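Local coordinates for putative hemin storage protein (PDB 6AU1) that cleaves deacetylated poly-beta-1,6-N-acetyl-D-glucosamine, a biofilm polysaccharide, through the glycoside hydrolase domain of PgaB (BpsB) that makes up this chain, at residues A[91-96]-A[158-163]; A[10-15]-A[44-49]. All coordinates share one frame; numbering follows the deposited sequence.

Contact 1: A[91-96]-A[158-163]; sequences YAWLPV and LFHDDA. With EDO (1,2-ethanediol), chain G.
W93 and L158 face the interior of a TIM barrel side by side, on neighbouring parallel strands that run on into the loops at the C-terminal mouth. As bridge partners they lie on the same face of the sheet, and with CG anti to the backbone N in both (chi1 166° in W93) the side chains run alongside each other. The CD2 methyl of L158 sits over one face of the indole, 4.0 Å from the centroid of the five-membered ring of W93. The edge of that indole is turned instead toward the face of H160 in an offset edge-to-face pair, with the planes at 67°; W93 NE1 comes within 2.9 Å of H160 ND1. F49 packs against both rings.

The backbones pair through L158 N to A92 O, L94 N to L158 O and H160 N to L94 O, the last of these, from the residue just after strand 156-159, closing the L94-F159 bridge. On the outer face, L94 and F159 are covered by helix 135-151, and F159 also by helix 195-223. Past the strands, V96 CG2 wedges between F159 CB at 3.8 Å and A163 CB at 3.7 Å. The type I turn from H160 to A163 brings D162 back over P95 and V96. Its OD1 takes the V96 N-H on the syn lone pair, 2.9 Å away and nearly straight at 170°, while OD2 accepts from L97 N and T98 N. One carboxylate thus grips three successive amides of the opposite loop. At the mouth an ethanediol, probably from the crystallisation liquor, gives O2 to D161 O and O1 to D161 OD1, the latter at 2.6 Å.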
ATOM      1  N   TYR A  91      -6.500  -2.363   9.631  1.00 13.82           N
ATOM      2  CA  TYR A  91      -5.131  -2.631   9.199  1.00 13.85           C
ATOM      3  C   TYR A  91      -4.335  -1.343   9.273  1.00 17.28           C
ATOM      4  O   TYR A  91      -4.836  -0.293   8.871  1.00 20.11           O
ATOM      5  CB  TYR A  91      -5.064  -3.139   7.750  1.00 15.11           C
ATOM      6  CG  TYR A  91      -5.574  -4.533   7.462  1.00 18.40           C
ATOM      7  CD1 TYR A  91      -6.764  -4.996   7.996  1.00 22.27           C
ATOM      8  CD2 TYR A  91      -4.880  -5.366   6.587  1.00 19.08           C
ATOM      9  CE1 TYR A  91      -7.242  -6.273   7.692  1.00 25.38           C
ATOM     10  CE2 TYR A  91      -5.347  -6.633   6.276  1.00 21.20           C
ATOM     11  CZ  TYR A  91      -6.527  -7.080   6.833  1.00 25.21           C
ATOM     12  OH  TYR A  91      -7.000  -8.340   6.530  1.00 23.36           O
ATOM     13  N   ALA A  92      -3.102  -1.417   9.760  1.00 13.81           N
ATOM     14  CA  ALA A  92      -2.216  -0.265   9.705  1.00 11.84           C
ATOM     15  C   ALA A  92      -1.597  -0.186   8.321  1.00 16.26           C
ATOM     16  O   ALA A  92      -0.944  -1.122   7.881  1.00 15.66           O
ATOM     17  CB  ALA A  92      -1.129  -0.358  10.777  1.00 13.55           C
ATOM     18  N   TRP A  93      -1.831   0.931   7.638  1.00 14.08           N
ATOM     19  CA  TRP A  93      -1.295   1.169   6.301  1.00 13.73           C
ATOM     20  C   TRP A  93      -0.041   2.042   6.453  1.00 11.82           C
ATOM     21  O   TRP A  93      -0.124   3.182   6.920  1.00 11.54           O
ATOM     22  CB  TRP A  93      -2.384   1.824   5.437  1.00 12.07           C
ATOM     23  CG  TRP A  93      -1.965   2.446   4.151  1.00 11.30           C
ATOM     24  CD1 TRP A  93      -0.934   2.063   3.328  1.00 14.25           C
ATOM     25  CD2 TRP A  93      -2.573   3.583   3.537  1.00 15.65           C
ATOM     26  NE1 TRP A  93      -0.879   2.897   2.234  1.00 16.90           N
ATOM     27  CE2 TRP A  93      -1.867   3.841   2.342  1.00 17.35           C
ATOM     28  CE3 TRP A  93      -3.654   4.412   3.880  1.00 14.87           C
ATOM     29  CZ2 TRP A  93      -2.198   4.899   1.488  1.00 18.15           C
ATOM     30  CZ3 TRP A  93      -3.976   5.474   3.031  1.00 13.95           C
ATOM     31  CH2 TRP A  93      -3.252   5.696   1.844  1.00 18.81           C
ATOM     32  N   LEU A  94       1.123   1.493   6.106  1.00 12.52           N
ATOM     33  CA  LEU A  94       2.396   2.179   6.343  1.00 13.09           C
ATOM     34  C   LEU A  94       3.310   1.980   5.135  1.00 11.08           C
ATOM     35  O   LEU A  94       3.220   0.956   4.476  1.00 13.68           O
ATOM     36  CB  LEU A  94       3.051   1.625   7.619  1.00 19.04           C
ATOM     37  CG  LEU A  94       4.057   2.429   8.442  1.00 23.44           C
ATOM     38  CD1 LEU A  94       3.473   3.776   8.881  1.00 19.10           C
ATOM     39  CD2 LEU A  94       4.534   1.602   9.640  1.00 19.79           C
ATOM     40  N   PRO A  95       4.193   2.947   4.860  1.00 11.46           N
ATOM     41  CA  PRO A  95       5.189   2.742   3.800  1.00 12.53           C
ATOM     42  C   PRO A  95       6.122   1.594   4.138  1.00 12.89           C
ATOM     43  O   PRO A  95       6.326   1.267   5.302  1.00 14.31           O
ATOM     44  CB  PRO A  95       5.967   4.064   3.778  1.00 11.44           C
ATOM     45  CG  PRO A  95       5.053   5.071   4.433  1.00 13.28           C
ATOM     46  CD  PRO A  95       4.332   4.268   5.492  1.00 10.17           C
ATOM     47  N   VAL A  96       6.695   0.991   3.107  1.00 12.45           N
ATOM     48  CA  VAL A  96       7.716  -0.014   3.293  1.00 13.29           C
ATOM     49  C   VAL A  96       9.095   0.651   3.356  1.00 12.44           C
ATOM     50  O   VAL A  96       9.967   0.229   4.124  1.00 13.46           O
ATOM     51  CB  VAL A  96       7.675  -1.044   2.151  1.00 13.82           C
ATOM     52  CG1 VAL A  96       8.740  -2.135   2.369  1.00 14.72           C
ATOM     53  CG2 VAL A  96       6.267  -1.671   2.045  1.00 14.92           C
ATOM     54  N   LEU A 158      -1.203  -3.203   6.044  1.00 15.90           N
ATOM     55  CA  LEU A 158      -1.214  -2.993   4.604  1.00 14.09           C
ATOM     56  C   LEU A 158       0.107  -2.351   4.221  1.00 12.85           C
ATOM     57  O   LEU A 158       0.390  -1.206   4.561  1.00 13.45           O
ATOM     58  CB  LEU A 158      -2.386  -2.115   4.148  1.00 15.19           C
ATOM     59  CG  LEU A 158      -2.297  -1.703   2.667  1.00 15.43           C
ATOM     60  CD1 LEU A 158      -2.429  -2.915   1.713  1.00 14.81           C
ATOM     61  CD2 LEU A 158      -3.319  -0.599   2.319  1.00 15.77           C
ATOM     62  N   PHE A 159       0.927  -3.103   3.505  1.00 12.61           N
ATOM     63  CA  PHE A 159       2.162  -2.546   2.993  1.00 12.10           C
ATOM     64  C   PHE A 159       1.862  -1.689   1.758  1.00 13.79           C
ATOM     65  O   PHE A 159       1.290  -2.166   0.781  1.00 14.00           O
ATOM     66  CB  PHE A 159       3.145  -3.675   2.659  1.00 13.29           C
ATOM     67  CG  PHE A 159       3.568  -4.489   3.861  1.00 15.38           C
ATOM     68  CD1 PHE A 159       4.403  -3.940   4.832  1.00 14.30           C
ATOM     69  CD2 PHE A 159       3.157  -5.806   4.002  1.00 17.51           C
ATOM     70  CE1 PHE A 159       4.803  -4.694   5.939  1.00 13.99           C
ATOM     71  CE2 PHE A 159       3.551  -6.571   5.101  1.00 16.66           C
ATOM     72  CZ  PHE A 159       4.376  -6.008   6.071  1.00 16.01           C
ATOM     73  N   HIS A 160       2.267  -0.425   1.830  1.00 12.93           N
ATOM     74  CA  HIS A 160       1.988   0.621   0.836  1.00 12.29           C
ATOM     75  C   HIS A 160       2.565   0.338  -0.545  1.00 15.02           C
ATOM     76  O   HIS A 160       3.452  -0.503  -0.682  1.00 13.67           O
ATOM     77  CB  HIS A 160       2.560   1.939   1.389  1.00 10.72           C
ATOM     78  CG  HIS A 160       2.166   3.178   0.633  1.00 12.60           C
ATOM     79  ND1 HIS A 160       0.952   3.330   0.001  1.00 14.56           N
ATOM     80  CD2 HIS A 160       2.829   4.350   0.463  1.00 11.65           C
ATOM     81  CE1 HIS A 160       0.887   4.535  -0.539  1.00 14.64           C
ATOM     82  NE2 HIS A 160       2.018   5.172  -0.282  1.00 13.15           N
ATOM     83  N   ASP A 161       2.076   1.062  -1.553  1.00 10.72           N
ATOM     84  CA  ASP A 161       2.566   0.909  -2.926  1.00 13.64           C
ATOM     85  C   ASP A 161       3.907   1.613  -3.175  1.00 14.35           C
ATOM     86  O   ASP A 161       4.375   1.667  -4.311  1.00 13.69           O
ATOM     87  CB  ASP A 161       1.510   1.403  -3.943  1.00 14.02           C
ATOM     88  CG  ASP A 161       1.196   2.907  -3.844  1.00 18.47           C
ATOM     89  OD1 ASP A 161       1.967   3.688  -3.254  1.00 17.31           O
ATOM     90  OD2 ASP A 161       0.149   3.317  -4.399  1.00 25.56           O
ATOM     91  N   ASP A 162       4.550   2.114  -2.122  1.00 14.27           N
ATOM     92  CA  ASP A 162       5.840   2.783  -2.303  1.00 14.04           C
ATOM     93  C   ASP A 162       6.949   1.772  -2.545  1.00 17.51           C
ATOM     94  O   ASP A 162       8.028   2.139  -2.997  1.00 14.25           O
ATOM     95  CB  ASP A 162       6.205   3.645  -1.088  1.00 13.55           C
ATOM     96  CG  ASP A 162       6.561   2.811   0.117  1.00 16.44           C
ATOM     97  OD1 ASP A 162       5.723   1.984   0.541  1.00 14.94           O
ATOM     98  OD2 ASP A 162       7.680   2.966   0.640  1.00 13.70           O
ATOM     99  N   ALA A 163       6.670   0.509  -2.231  1.00 15.30           N
ATOM    100  CA  ALA A 163       7.622  -0.585  -2.379  1.00 17.22           C
ATOM    101  C   ALA A 163       7.721  -1.028  -3.848  1.00 15.27           C
ATOM    102  O   ALA A 163       7.158  -2.046  -4.269  1.00 15.32           O
ATOM    103  CB  ALA A 163       7.223  -1.750  -1.478  1.00 15.98           C
TER
HETATM  104  C1  EDO G 705       3.982   5.648  -5.175  1.00 23.96           C
HETATM  105  O1  EDO G 705       3.955   5.196  -3.808  1.00 23.57           O
HETATM  106  C2  EDO G 705       5.074   4.911  -5.944  1.00 26.14           C
HETATM  107  O2  EDO G 705       4.697   3.540  -6.121  1.00 26.74           O

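Contact 2: A[10-15]-A[44-49]; sequences VQVDLD and VYLQAF
The first two strands of the barrel, joined in a beta-alpha-beta unit, meet here through V10, Q11 and V12 on one side and V44, Y45 and L46 on the other. They run parallel, and their bonds pass from Y45 N to V10 O, V12 N to Y45 O and Q47 N to V12 O. On the outer face, toward the helices, V12 CG2 touches V44 CG1 at 3.6 Å, while V12 CG1 leans on L46 CD1. L14 CD1 also presses on L46 CD1 at 3.3 Å, tighter than usual for two carbons, and L14 has a chi1 of -111°, far from a staggered position.

Helix 22-39 makes the crossover between the strands and covers V10, V12 and V44 from outside, as expected of a TIM barrel. Where the strands end, Q47 takes over the pairing with its side chain: CG is anti to the backbone N (chi1 -163°) and the chain stays extended, which carries the amide to L14 and D15, just beyond strand 8-12. Q47 OE1 accepts D15 N at 3.0 Å and lies 2.8 Å from L14 N. Q47 NE2 donates to D15 OD2 at 3.0 Å, reaching it from well above the carboxylate plane, the two flat groups being 72° apart. D15 is held further by Y62 OH on OD1 and D51 N on OD2. The buried carbonyl Q47 O finds no polar partner in the model; L14 CD2 lies against it at 3.3 Å.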
ATOM      1  N   VAL A  10     -12.421  -0.615   3.050  1.00 13.96           N
ATOM      2  CA  VAL A  10     -12.421   0.821   2.829  1.00 15.15           C
ATOM      3  C   VAL A  10     -11.064   1.331   3.262  1.00 14.38           C
ATOM      4  O   VAL A  10     -10.632   1.062   4.382  1.00 14.56           O
ATOM      5  CB  VAL A  10     -13.536   1.544   3.637  1.00 15.94           C
ATOM      6  CG1 VAL A  10     -13.478   3.061   3.387  1.00 16.06           C
ATOM      7  CG2 VAL A  10     -14.919   0.991   3.291  1.00 14.68           C
ATOM      8  N   GLN A  11     -10.369   2.040   2.380  1.00 14.89           N
ATOM      9  CA  GLN A  11      -9.077   2.616   2.749  1.00 13.85           C
ATOM     10  C   GLN A  11      -9.272   4.090   3.101  1.00 15.23           C
ATOM     11  O   GLN A  11      -9.928   4.832   2.374  1.00 14.80           O
ATOM     12  CB  GLN A  11      -8.063   2.438   1.623  1.00 14.48           C
ATOM     13  CG  GLN A  11      -6.640   2.884   1.983  1.00 15.75           C
ATOM     14  CD  GLN A  11      -5.616   2.348   1.001  1.00 19.20           C
ATOM     15  OE1 GLN A  11      -5.665   1.185   0.618  1.00 24.64           O
ATOM     16  NE2 GLN A  11      -4.685   3.191   0.595  1.00 20.77           N
ATOM     17  N   VAL A  12      -8.699   4.499   4.227  1.00 12.89           N
ATOM     18  CA  VAL A  12      -9.011   5.796   4.826  1.00 13.96           C
ATOM     19  C   VAL A  12      -7.765   6.623   5.111  1.00 11.77           C
ATOM     20  O   VAL A  12      -6.799   6.119   5.698  1.00 14.12           O
ATOM     21  CB  VAL A  12      -9.787   5.598   6.146  1.00 15.59           C
ATOM     22  CG1 VAL A  12      -9.937   6.911   6.906  1.00 18.27           C
ATOM     23  CG2 VAL A  12     -11.159   4.960   5.864  1.00 15.64           C
ATOM     24  N   ASP A  13      -7.797   7.895   4.704  1.00 11.81           N
ATOM     25  CA  ASP A  13      -6.701   8.823   4.958  1.00 12.51           C
ATOM     26  C   ASP A  13      -6.850   9.498   6.307  1.00 12.95           C
ATOM     27  O   ASP A  13      -7.851  10.165   6.546  1.00 15.13           O
ATOM     28  CB  ASP A  13      -6.644   9.908   3.874  1.00 14.26           C
ATOM     29  CG  ASP A  13      -6.454   9.342   2.502  1.00 17.75           C
ATOM     30  OD1 ASP A  13      -5.314   8.917   2.199  1.00 17.62           O
ATOM     31  OD2 ASP A  13      -7.434   9.329   1.719  1.00 20.13           O
ATOM     32  N   LEU A  14      -5.864   9.330   7.186  1.00 13.61           N
ATOM     33  CA  LEU A  14      -5.816  10.158   8.394  1.00 10.60           C
ATOM     34  C   LEU A  14      -5.552  11.617   8.018  1.00 12.48           C
ATOM     35  O   LEU A  14      -5.834  12.526   8.806  1.00 14.67           O
ATOM     36  CB  LEU A  14      -4.746   9.669   9.363  1.00 12.47           C
ATOM     37  CG  LEU A  14      -5.294   9.054  10.653  1.00 19.32           C
ATOM     38  CD1 LEU A  14      -6.279   7.990  10.313  1.00 25.06           C
ATOM     39  CD2 LEU A  14      -4.201   8.492  11.545  1.00 15.65           C
ATOM     40  N   ASP A  15      -4.982  11.845   6.832  1.00 12.06           N
ATOM     41  CA  ASP A  15      -4.808  13.210   6.337  1.00 14.27           C
ATOM     42  C   ASP A  15      -6.163  13.920   6.188  1.00 17.06           C
ATOM     43  O   ASP A  15      -6.226  15.142   6.225  1.00 19.09           O
ATOM     44  CB  ASP A  15      -4.062  13.232   4.990  1.00 14.65           C
ATOM     45  CG  ASP A  15      -2.619  12.763   5.104  1.00 16.64           C
ATOM     46  OD1 ASP A  15      -2.021  12.901   6.194  1.00 17.29           O
ATOM     47  OD2 ASP A  15      -2.077  12.270   4.091  1.00 18.75           O
ATOM     48  N   VAL A  44     -11.124  -1.740   7.654  1.00 15.70           N
ATOM     49  CA  VAL A  44     -10.636  -0.435   7.214  1.00 14.97           C
ATOM     50  C   VAL A  44      -9.117  -0.471   7.135  1.00 16.64           C
ATOM     51  O   VAL A  44      -8.447  -0.889   8.085  1.00 17.82           O
ATOM     52  CB  VAL A  44     -11.092   0.697   8.157  1.00 14.83           C
ATOM     53  CG1 VAL A  44     -10.341   2.016   7.845  1.00 14.81           C
ATOM     54  CG2 VAL A  44     -12.595   0.869   8.040  1.00 16.78           C
ATOM     55  N   TYR A  45      -8.579  -0.054   5.991  1.00 14.18           N
ATOM     56  CA  TYR A  45      -7.142   0.091   5.831  1.00 13.71           C
ATOM     57  C   TYR A  45      -6.784   1.520   6.221  1.00 15.65           C
ATOM     58  O   TYR A  45      -7.097   2.447   5.486  1.00 15.12           O
ATOM     59  CB  TYR A  45      -6.714  -0.186   4.386  1.00 13.12           C
ATOM     60  CG  TYR A  45      -6.882  -1.623   3.926  1.00 13.72           C
ATOM     61  CD1 TYR A  45      -7.237  -2.634   4.810  1.00 18.50           C
ATOM     62  CD2 TYR A  45      -6.629  -1.969   2.602  1.00 14.71           C
ATOM     63  CE1 TYR A  45      -7.376  -3.956   4.368  1.00 21.01           C
ATOM     64  CE2 TYR A  45      -6.757  -3.272   2.158  1.00 18.93           C
ATOM     65  CZ  TYR A  45      -7.121  -4.259   3.041  1.00 21.01           C
ATOM     66  OH  TYR A  45      -7.240  -5.556   2.582  1.00 21.80           O
ATOM     67  N   LEU A  46      -6.157   1.688   7.381  1.00 13.20           N
ATOM     68  CA  LEU A  46      -6.064   3.003   7.998  1.00 12.03           C
ATOM     69  C   LEU A  46      -4.644   3.595   7.902  1.00 11.47           C
ATOM     70  O   LEU A  46      -3.686   3.026   8.416  1.00 12.39           O
ATOM     71  CB  LEU A  46      -6.515   2.907   9.465  1.00 12.34           C
ATOM     72  CG  LEU A  46      -6.630   4.252  10.182  1.00 12.19           C
ATOM     73  CD1 LEU A  46      -7.746   5.084   9.544  1.00 17.97           C
ATOM     74  CD2 LEU A  46      -6.924   4.014  11.668  1.00 17.57           C
ATOM     75  N   GLN A  47      -4.535   4.744   7.238  1.00 11.32           N
ATOM     76  CA  GLN A  47      -3.258   5.449   7.069  1.00 11.44           C
ATOM     77  C   GLN A  47      -2.580   5.730   8.408  1.00 12.48           C
ATOM     78  O   GLN A  47      -3.189   6.343   9.287  1.00 13.26           O
ATOM     79  CB  GLN A  47      -3.506   6.767   6.337  1.00 12.45           C
ATOM     80  CG  GLN A  47      -2.260   7.412   5.727  1.00 12.37           C
ATOM     81  CD  GLN A  47      -2.545   8.819   5.225  1.00 14.88           C
ATOM     82  OE1 GLN A  47      -3.490   9.466   5.667  1.00 13.70           O
ATOM     83  NE2 GLN A  47      -1.708   9.308   4.312  1.00 15.35           N
ATOM     84  N   ALA A  48      -1.323   5.307   8.564  1.00 11.85           N
ATOM     85  CA  ALA A  48      -0.612   5.542   9.823  1.00 12.91           C
ATOM     86  C   ALA A  48       0.471   6.611   9.666  1.00 13.53           C
ATOM     87  O   ALA A  48       1.121   7.000  10.647  1.00 12.80           O
ATOM     88  CB  ALA A  48      -0.002   4.227  10.341  1.00 11.83           C
ATOM     89  N   PHE A  49       0.647   7.069   8.425  1.00 12.34           N
ATOM     90  CA  PHE A  49       1.665   8.067   8.053  1.00 14.18           C
ATOM     91  C   PHE A  49       0.995   9.318   7.480  1.00 13.13           C
ATOM     92  O   PHE A  49      -0.162   9.264   7.061  1.00 12.86           O
ATOM     93  CB  PHE A  49       2.639   7.466   7.022  1.00 13.69           C
ATOM     94  CG  PHE A  49       1.985   7.091   5.713  1.00 11.87           C
ATOM     95  CD1 PHE A  49       1.251   5.915   5.598  1.00 12.87           C
ATOM     96  CD2 PHE A  49       2.103   7.919   4.600  1.00 13.63           C
ATOM     97  CE1 PHE A  49       0.647   5.554   4.391  1.00 12.04           C
ATOM     98  CE2 PHE A  49       1.501   7.580   3.396  1.00 13.40           C
ATOM     99  CZ  PHE A  49       0.768   6.389   3.288  1.00 13.84           C
TER

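Contact 2 comes first along the chain, both its segments lying ahead of those of contact 1, yet the two are consecutive pieces of one sheet, with centres about 10 Å apart. Their order round the barrel is 8-12, 43-47, 89-94 and 156-159; the seam between the contacts is the pairing of strand 43-47 with strand 89-94, where Y91 N lies 2.9 Å from V44 O and Y91 O lies 2.8 Å from L46 N, both probable hydrogen bonds. Inside the barrel W93 also packs on Q11 and D13. Together the two contacts form part of the wall and C-terminal rim, the end at which TIM-barrel enzymes characteristically place their active sites.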